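Local coordinates for protein replicative DNA helicase (PDB 4O1R) that contains an intein that probably excises itself from the helicase precursor and joins the flanking segments by a peptide bond, at residues L59-L62 against R68-R71; T63-R68 against K93-L98; K85-L90 against V112-S117. One frame throughout, in Å; residues are numbered along the deposited sequence.

Contact 1 (L59-L62 against R68-R71)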
# COMPACT_ATOMS: atom_id res chain seq x y z
N LEU A 59 7.16 -10.97 -6.44
CA LEU A 59 6.75 -9.57 -6.46
C LEU A 59 6.46 -9.10 -7.87
O LEU A 59 7.13 -9.53 -8.82
CB LEU A 59 7.85 -8.68 -5.87
CG LEU A 59 7.99 -8.71 -4.35
CD1 LEU A 59 9.25 -8.00 -3.92
CD2 LEU A 59 6.75 -8.11 -3.68
N PHE A 60 5.51 -8.17 -7.96
CA PHE A 60 5.20 -7.47 -9.21
C PHE A 60 5.38 -5.98 -8.98
O PHE A 60 4.94 -5.47 -7.95
CB PHE A 60 3.76 -7.76 -9.64
CG PHE A 60 3.53 -9.19 -10.01
CD1 PHE A 60 3.33 -10.16 -9.02
CD2 PHE A 60 3.54 -9.59 -11.35
CE1 PHE A 60 3.14 -11.50 -9.35
CE2 PHE A 60 3.36 -10.93 -11.69
CZ PHE A 60 3.16 -11.88 -10.69
N THR A 61 6.01 -5.31 -9.93
CA THR A 61 6.14 -3.85 -9.90
C THR A 61 4.97 -3.23 -10.65
O THR A 61 4.76 -3.52 -11.84
CB THR A 61 7.45 -3.40 -10.53
OG1 THR A 61 8.52 -4.08 -9.86
CG2 THR A 61 7.66 -1.90 -10.38
N LEU A 62 4.21 -2.41 -9.94
CA LEU A 62 3.09 -1.69 -10.53
C LEU A 62 3.45 -0.22 -10.60
O LEU A 62 3.93 0.34 -9.61
CB LEU A 62 1.85 -1.92 -9.66
CG LEU A 62 0.55 -1.25 -10.10
CD1 LEU A 62 -0.63 -2.08 -9.65
CD2 LEU A 62 0.46 0.17 -9.56
N ARG A 68 3.95 6.93 -9.71
CA ARG A 68 4.03 6.20 -8.45
C ARG A 68 4.30 4.73 -8.75
O ARG A 68 3.91 4.23 -9.80
CB ARG A 68 2.77 6.40 -7.64
CG ARG A 68 2.51 7.90 -7.50
CD ARG A 68 1.96 8.28 -6.19
NE ARG A 68 1.60 9.70 -6.23
CZ ARG A 68 0.66 10.24 -5.45
NH1 ARG A 68 -0.01 9.49 -4.57
NH2 ARG A 68 0.40 11.53 -5.56
N LYS A 69 5.02 4.07 -7.86
CA LYS A 69 5.51 2.72 -8.13
C LYS A 69 5.54 1.95 -6.83
O LYS A 69 5.93 2.50 -5.79
CB LYS A 69 6.93 2.79 -8.68
CG LYS A 69 7.47 1.50 -9.26
CD LYS A 69 8.93 1.65 -9.65
CE LYS A 69 9.11 2.47 -10.91
NZ LYS A 69 10.54 2.47 -11.34
N ILE A 70 5.15 0.68 -6.88
CA ILE A 70 5.20 -0.17 -5.71
C ILE A 70 5.45 -1.60 -6.15
O ILE A 70 5.10 -1.98 -7.27
CB ILE A 70 3.89 -0.05 -4.88
CG1 ILE A 70 4.03 -0.65 -3.47
CG2 ILE A 70 2.70 -0.62 -5.65
CD1 ILE A 70 2.84 -0.32 -2.57
N ARG A 71 6.07 -2.38 -5.27
CA ARG A 71 6.32 -3.80 -5.53
C ARG A 71 5.55 -4.61 -4.51
O ARG A 71 5.80 -4.50 -3.30
CB ARG A 71 7.82 -4.12 -5.51
CG ARG A 71 8.51 -3.42 -6.68
CD ARG A 71 10.00 -3.55 -6.67
NE ARG A 71 10.40 -4.91 -6.99
CZ ARG A 71 11.24 -5.63 -6.27
NH1 ARG A 71 11.79 -5.11 -5.18
NH2 ARG A 71 11.55 -6.86 -6.65
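Leu59 lies over one face of the Arg71 guanidinium, its CD1 3.7 Å from NH2 and displaced toward the rim of the group, while the two side chains cross at about a right angle. The chain of Arg71 kinks at chi3 (71°), which brings the flat head alongside Leu59. Its charge is met beyond the pair: NH1 forms a salt bridge with Glu120 and NH2 bonds to the backbone O of Ser117. At the guanidinium edge, in plane, sits Thr61 OG1, which touches Arg71 CG at 3.2 Å and bonds to the hydroxyl of Ser117. The other branch, Thr61 CG2, lies 3.6 Å from Lys69 CG, so the beta-branched threonine serves both neighbours on its side of the sheet. Leu62 and Ile70, buried on the reverse side, form the antiparallel hydrogen-bonded pair. Leu62 N reaches Ile70 O at 2.8 Å, nearly straight (170°), and Ile70 N returns the bond to Leu62 O at 3.0 Å. Between these strands, CA-H...O contacts such as Arg71 CA to Phe60 O (3.2 Å) add to the pairing. Replacing Leu59 by an alanine would probably leave this face of the guanidinium without its apolar lid. The hairpin thus has one apolar side and one on which a buried leucine and the methylenes of long cationic chains border polar groups.

Contact 2 (T63-R68 against K93-L98). Unlike the reference sequence in segment 93-98: Ala97 (reference Cys).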
# COMPACT_ATOMS: atom_id res chain seq x y z
N THR A 63 3.26 0.39 -11.77
CA THR A 63 3.57 1.81 -11.98
C THR A 63 2.34 2.54 -12.47
O THR A 63 1.60 2.01 -13.31
CB THR A 63 4.72 1.96 -12.99
OG1 THR A 63 5.83 1.16 -12.57
CG2 THR A 63 5.19 3.41 -13.11
N THR A 64 2.13 3.75 -11.96
CA THR A 64 0.99 4.56 -12.38
C THR A 64 1.43 5.68 -13.32
O THR A 64 2.62 6.00 -13.43
CB THR A 64 0.21 5.16 -11.18
OG1 THR A 64 0.98 6.23 -10.60
CG2 THR A 64 -0.09 4.09 -10.11
N ARG A 65 0.45 6.33 -13.95
CA ARG A 65 0.69 7.40 -14.92
C ARG A 65 1.42 8.60 -14.30
O ARG A 65 2.26 9.22 -14.98
CB ARG A 65 -0.63 7.82 -15.57
CG ARG A 65 -0.53 8.88 -16.67
CD ARG A 65 -1.89 9.07 -17.38
NE ARG A 65 -2.98 9.39 -16.44
CZ ARG A 65 -4.29 9.23 -16.68
NH1 ARG A 65 -4.72 8.75 -17.84
NH2 ARG A 65 -5.18 9.54 -15.74
N LEU A 66 1.13 8.92 -13.04
CA LEU A 66 1.81 10.01 -12.32
C LEU A 66 3.21 9.63 -11.89
O LEU A 66 3.97 10.47 -11.39
CB LEU A 66 1.03 10.41 -11.08
CG LEU A 66 -0.26 11.20 -11.26
CD1 LEU A 66 -0.75 11.54 -9.91
CD2 LEU A 66 -0.07 12.48 -12.04
N GLY A 67 3.55 8.35 -12.05
CA GLY A 67 4.89 7.85 -11.76
C GLY A 67 5.05 7.17 -10.42
O GLY A 67 6.17 6.82 -10.04
N ARG A 68 3.95 6.93 -9.71
CA ARG A 68 4.03 6.20 -8.45
C ARG A 68 4.30 4.73 -8.75
O ARG A 68 3.91 4.23 -9.80
CB ARG A 68 2.77 6.40 -7.64
CG ARG A 68 2.51 7.90 -7.50
CD ARG A 68 1.96 8.28 -6.19
NE ARG A 68 1.60 9.70 -6.23
CZ ARG A 68 0.66 10.24 -5.45
NH1 ARG A 68 -0.01 9.49 -4.57
NH2 ARG A 68 0.40 11.53 -5.56
N LYS A 93 -4.40 0.18 -17.88
CA LYS A 93 -5.28 1.37 -17.89
C LYS A 93 -6.32 1.39 -16.78
O LYS A 93 -7.04 2.37 -16.65
CB LYS A 93 -5.96 1.58 -19.25
CG LYS A 93 -4.93 1.73 -20.37
CD LYS A 93 -5.56 2.08 -21.69
CE LYS A 93 -6.36 0.92 -22.18
NZ LYS A 93 -7.00 1.21 -23.46
N GLU A 94 -6.39 0.34 -15.97
CA GLU A 94 -7.29 0.37 -14.82
C GLU A 94 -6.80 1.43 -13.83
O GLU A 94 -5.60 1.66 -13.70
CB GLU A 94 -7.37 -1.01 -14.19
CG GLU A 94 -8.51 -1.17 -13.21
CD GLU A 94 -8.96 -2.60 -13.08
OE1 GLU A 94 -8.35 -3.51 -13.70
OE2 GLU A 94 -9.96 -2.82 -12.39
N HIS A 95 -7.73 2.09 -13.13
CA HIS A 95 -7.37 3.16 -12.21
C HIS A 95 -7.39 2.70 -10.75
O HIS A 95 -8.22 1.87 -10.37
CB HIS A 95 -8.32 4.34 -12.38
CG HIS A 95 -8.15 5.08 -13.68
ND1 HIS A 95 -8.40 4.53 -14.92
CD2 HIS A 95 -7.81 6.37 -13.90
CE1 HIS A 95 -8.19 5.44 -15.86
NE2 HIS A 95 -7.84 6.57 -15.26
N LEU A 96 -6.48 3.26 -9.96
CA LEU A 96 -6.35 2.96 -8.53
C LEU A 96 -6.43 4.23 -7.71
O LEU A 96 -6.03 5.31 -8.17
CB LEU A 96 -5.00 2.31 -8.22
CG LEU A 96 -4.62 1.04 -8.95
CD1 LEU A 96 -3.26 0.61 -8.42
CD2 LEU A 96 -5.68 -0.01 -8.69
N ALA A 97 -6.93 4.09 -6.48
CA ALA A 97 -7.00 5.21 -5.55
C ALA A 97 -5.64 5.51 -4.95
O ALA A 97 -4.98 4.61 -4.40
CB ALA A 97 -7.98 4.91 -4.44
N LEU A 98 -5.24 6.77 -5.04
CA LEU A 98 -3.97 7.24 -4.50
C LEU A 98 -4.22 8.54 -3.77
O LEU A 98 -5.08 9.31 -4.18
CB LEU A 98 -2.98 7.48 -5.66
CG LEU A 98 -2.07 6.37 -6.19
CD1 LEU A 98 -2.84 5.19 -6.75
CD2 LEU A 98 -1.17 6.90 -7.28
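Thr64 OG1 is gripped by two groups while it also touches Leu98 CD2 at 4.0 Å: it is hydrogen-bonded to the carboxylate of Asp109 and accepts a weak bond from Arg68 N at 3.2 Å (135°). With chi1 at 74° the hydroxyl sits between backbone N and carbonyl carbon, turned in over the loop where Arg68 N can find it, and the threonine meets Leu98 tip to tip. A threonine suits the place, since its hydroxyl ties down the turn while CG2 still offers a methyl to the leucine. Leu98, buried, lies against the aliphatic part of Arg68. The two side chains slide past each other in opposite directions, with CD2 3.6 Å from Arg68 CD and Leu98 CB 3.7 Å from Arg68 NH1. The bend at chi2 carries the arginine along the leucine, and NH1 goes on to bond to the backbone O of Asn137 and of Pro99. At the outer end Arg65 and His95 cross loosely, NH2 4.0 Å from NE2, their flat groups 74° apart; these are neighbouring ionisable groups with no bond between them.

Behind the side chains stands the loop itself, with Thr64 N bonded to Arg68 O at 2.8 Å and Gly67 N to Thr64 O at 2.9 Å. Gly67 takes the left-handed conformation, in which a CB would be jammed against the preceding carbonyl. This is the three-residue loop of a 3:5 hairpin, a type I turn followed by a G1 bulge at Gly67, here packed against the side chains of strand 95-99.

Contact 3 (K85-L90 against V112-S117). Unlike the reference sequence in segment 112-117: Thr115 (reference Glu).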
# COMPACT_ATOMS: atom_id res chain seq x y z
N LYS A 85 -9.27 -4.95 -5.52
CA LYS A 85 -8.88 -6.02 -6.44
C LYS A 85 -7.43 -6.43 -6.20
O LYS A 85 -6.57 -5.59 -5.92
CB LYS A 85 -8.98 -5.55 -7.90
CG LYS A 85 -10.39 -5.20 -8.36
CD LYS A 85 -10.45 -5.22 -9.87
CE LYS A 85 -11.84 -4.90 -10.35
NZ LYS A 85 -11.83 -4.77 -11.83
N ARG A 86 -7.18 -7.73 -6.30
CA ARG A 86 -5.82 -8.25 -6.28
C ARG A 86 -5.00 -7.65 -7.41
O ARG A 86 -5.51 -7.44 -8.52
CB ARG A 86 -5.84 -9.76 -6.49
CG ARG A 86 -6.52 -10.55 -5.38
CD ARG A 86 -6.79 -11.98 -5.84
NE ARG A 86 -5.55 -12.66 -6.23
CZ ARG A 86 -4.99 -13.66 -5.57
NH1 ARG A 86 -5.52 -14.12 -4.44
NH2 ARG A 86 -3.86 -14.19 -6.04
N LEU A 87 -3.72 -7.41 -7.14
CA LEU A 87 -2.80 -6.96 -8.18
C LEU A 87 -2.89 -7.86 -9.42
O LEU A 87 -2.91 -7.36 -10.56
CB LEU A 87 -1.36 -6.89 -7.63
CG LEU A 87 -0.28 -6.48 -8.65
CD1 LEU A 87 0.87 -5.76 -7.95
CD2 LEU A 87 0.23 -7.68 -9.45
N ASP A 88 -2.96 -9.18 -9.21
CA ASP A 88 -2.98 -10.10 -10.34
C ASP A 88 -4.35 -10.22 -11.01
O ASP A 88 -4.52 -11.04 -11.91
CB ASP A 88 -2.36 -11.46 -9.96
CG ASP A 88 -3.14 -12.20 -8.90
OD1 ASP A 88 -4.32 -11.90 -8.65
OD2 ASP A 88 -2.53 -13.12 -8.29
N GLU A 89 -5.29 -9.34 -10.62
CA GLU A 89 -6.56 -9.17 -11.34
C GLU A 89 -6.70 -7.79 -11.99
O GLU A 89 -7.71 -7.51 -12.62
CB GLU A 89 -7.74 -9.45 -10.41
CG GLU A 89 -7.80 -10.93 -9.94
CD GLU A 89 -8.13 -11.94 -11.07
OE1 GLU A 89 -8.80 -11.58 -12.05
OE2 GLU A 89 -7.71 -13.12 -10.97
N LEU A 90 -5.68 -6.95 -11.85
CA LEU A 90 -5.73 -5.61 -12.44
C LEU A 90 -5.32 -5.65 -13.90
O LEU A 90 -4.53 -6.50 -14.33
CB LEU A 90 -4.80 -4.67 -11.68
CG LEU A 90 -5.19 -4.39 -10.23
CD1 LEU A 90 -4.09 -3.63 -9.52
CD2 LEU A 90 -6.48 -3.58 -10.18
N VAL A 112 -0.05 2.15 -15.68
CA VAL A 112 0.64 2.09 -16.98
C VAL A 112 1.47 0.82 -17.19
O VAL A 112 1.76 0.46 -18.32
CB VAL A 112 1.50 3.36 -17.27
CG1 VAL A 112 0.62 4.61 -17.33
CG2 VAL A 112 2.60 3.53 -16.25
N SER A 113 1.82 0.14 -16.10
CA SER A 113 2.57 -1.10 -16.23
C SER A 113 2.46 -1.97 -15.00
O SER A 113 2.38 -1.46 -13.87
CB SER A 113 4.03 -0.83 -16.57
OG SER A 113 4.66 -0.11 -15.56
N ILE A 114 2.43 -3.27 -15.24
CA ILE A 114 2.60 -4.27 -14.18
C ILE A 114 3.60 -5.29 -14.70
O ILE A 114 3.41 -5.83 -15.80
CB ILE A 114 1.28 -4.98 -13.78
CG1 ILE A 114 0.23 -3.95 -13.32
CG2 ILE A 114 1.55 -5.97 -12.66
CD1 ILE A 114 -1.14 -4.57 -13.07
N THR A 115 4.65 -5.55 -13.92
CA THR A 115 5.77 -6.36 -14.39
C THR A 115 6.25 -7.28 -13.28
O THR A 115 6.57 -6.80 -12.19
CB THR A 115 6.96 -5.44 -14.80
OG1 THR A 115 6.54 -4.48 -15.79
CG2 THR A 115 8.14 -6.25 -15.32
N TYR A 116 6.33 -8.58 -13.54
CA TYR A 116 6.96 -9.47 -12.59
C TYR A 116 8.39 -9.01 -12.33
O TYR A 116 9.14 -8.75 -13.27
CB TYR A 116 6.92 -10.91 -13.11
CG TYR A 116 7.66 -11.86 -12.21
CD1 TYR A 116 7.24 -12.07 -10.90
CD2 TYR A 116 8.79 -12.52 -12.66
CE1 TYR A 116 7.93 -12.94 -10.05
CE2 TYR A 116 9.48 -13.39 -11.82
CZ TYR A 116 9.05 -13.59 -10.53
OH TYR A 116 9.75 -14.46 -9.69
N SER A 117 8.78 -8.93 -11.06
CA SER A 117 10.13 -8.43 -10.74
C SER A 117 10.89 -9.28 -9.72
O SER A 117 11.73 -8.78 -8.98
CB SER A 117 10.07 -6.96 -10.32
OG SER A 117 9.23 -6.80 -9.21
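Ile114 supplies the apolar contact from both of its branches, each directed at a different leucine of the turn that follows strand 83-86. Its CG2 meets Leu87 CD2 at 3.9 Å, the two side chains sliding past each other in opposite directions. Its CD1, at the end of the longer branch, lies 3.9 Å from Leu90 CB and comes within 4.1 Å of Leu90 O. With chi1 at -57°, CG2 stands anti to the backbone N while CG1 turns the other way, and this divergence lets one beta-branched residue span two leucines that lie three positions apart. Leu87 in turn rests on Phe60 and Phe78, and Leu90 on Leu62 and Thr80, so the isoleucine borders a largely apolar layer that continues along strand 57-64.

The contact joins two parts of the all-beta Hint fold expected of an intein splicing domain: a turn leaving the four-stranded sheet and the long strand 106-126 of the larger one. That strand carries a classic beta bulge, in which Val112 and Ser113 both face Thr63, just ahead of Ile114.

Backbone hydrogen bonds shape the turn. Glu89 N bonds to Arg86 O at 2.8 Å and Leu90 N to Leu87 O at 3.1 Å, the short spacing of a 3-10 segment, which brings Leu87 and Leu90 to the same side.

The ionic part lies away from Ile114. Arg86 forms a side-on, two-bonded salt bridge with Asp88, NE to OD1 and NH2 to OD2, both at 2.8 Å and nearly straight, with the carboxylate at the guanidinium edge and in its plane. Two such bonds hold both flat groups against rotation, and an aspartate is short enough to close them across a single intervening residue.

All three contacts involve the large antiparallel sheet; contact 3 brings a turn from the four-stranded sheet against it. Contact 1 is true strand pairing, bonded through the backbone; contacts 2 and 3 have no hydrogen bond across their segments and rely on side chains. Contact 2 continues contact 1 to the end of the hairpin and shares Arg68 with it. In contact 3 strand 106-126 takes the other edge of strand 57-64, while the turn 85-90 lies on the face that carries Phe60 and Leu62. None is wholly core: contacts 1 and 2 pair buried leucines with arginine chains whose charges have partners outside, whereas contact 3 is purely apolar across its segments.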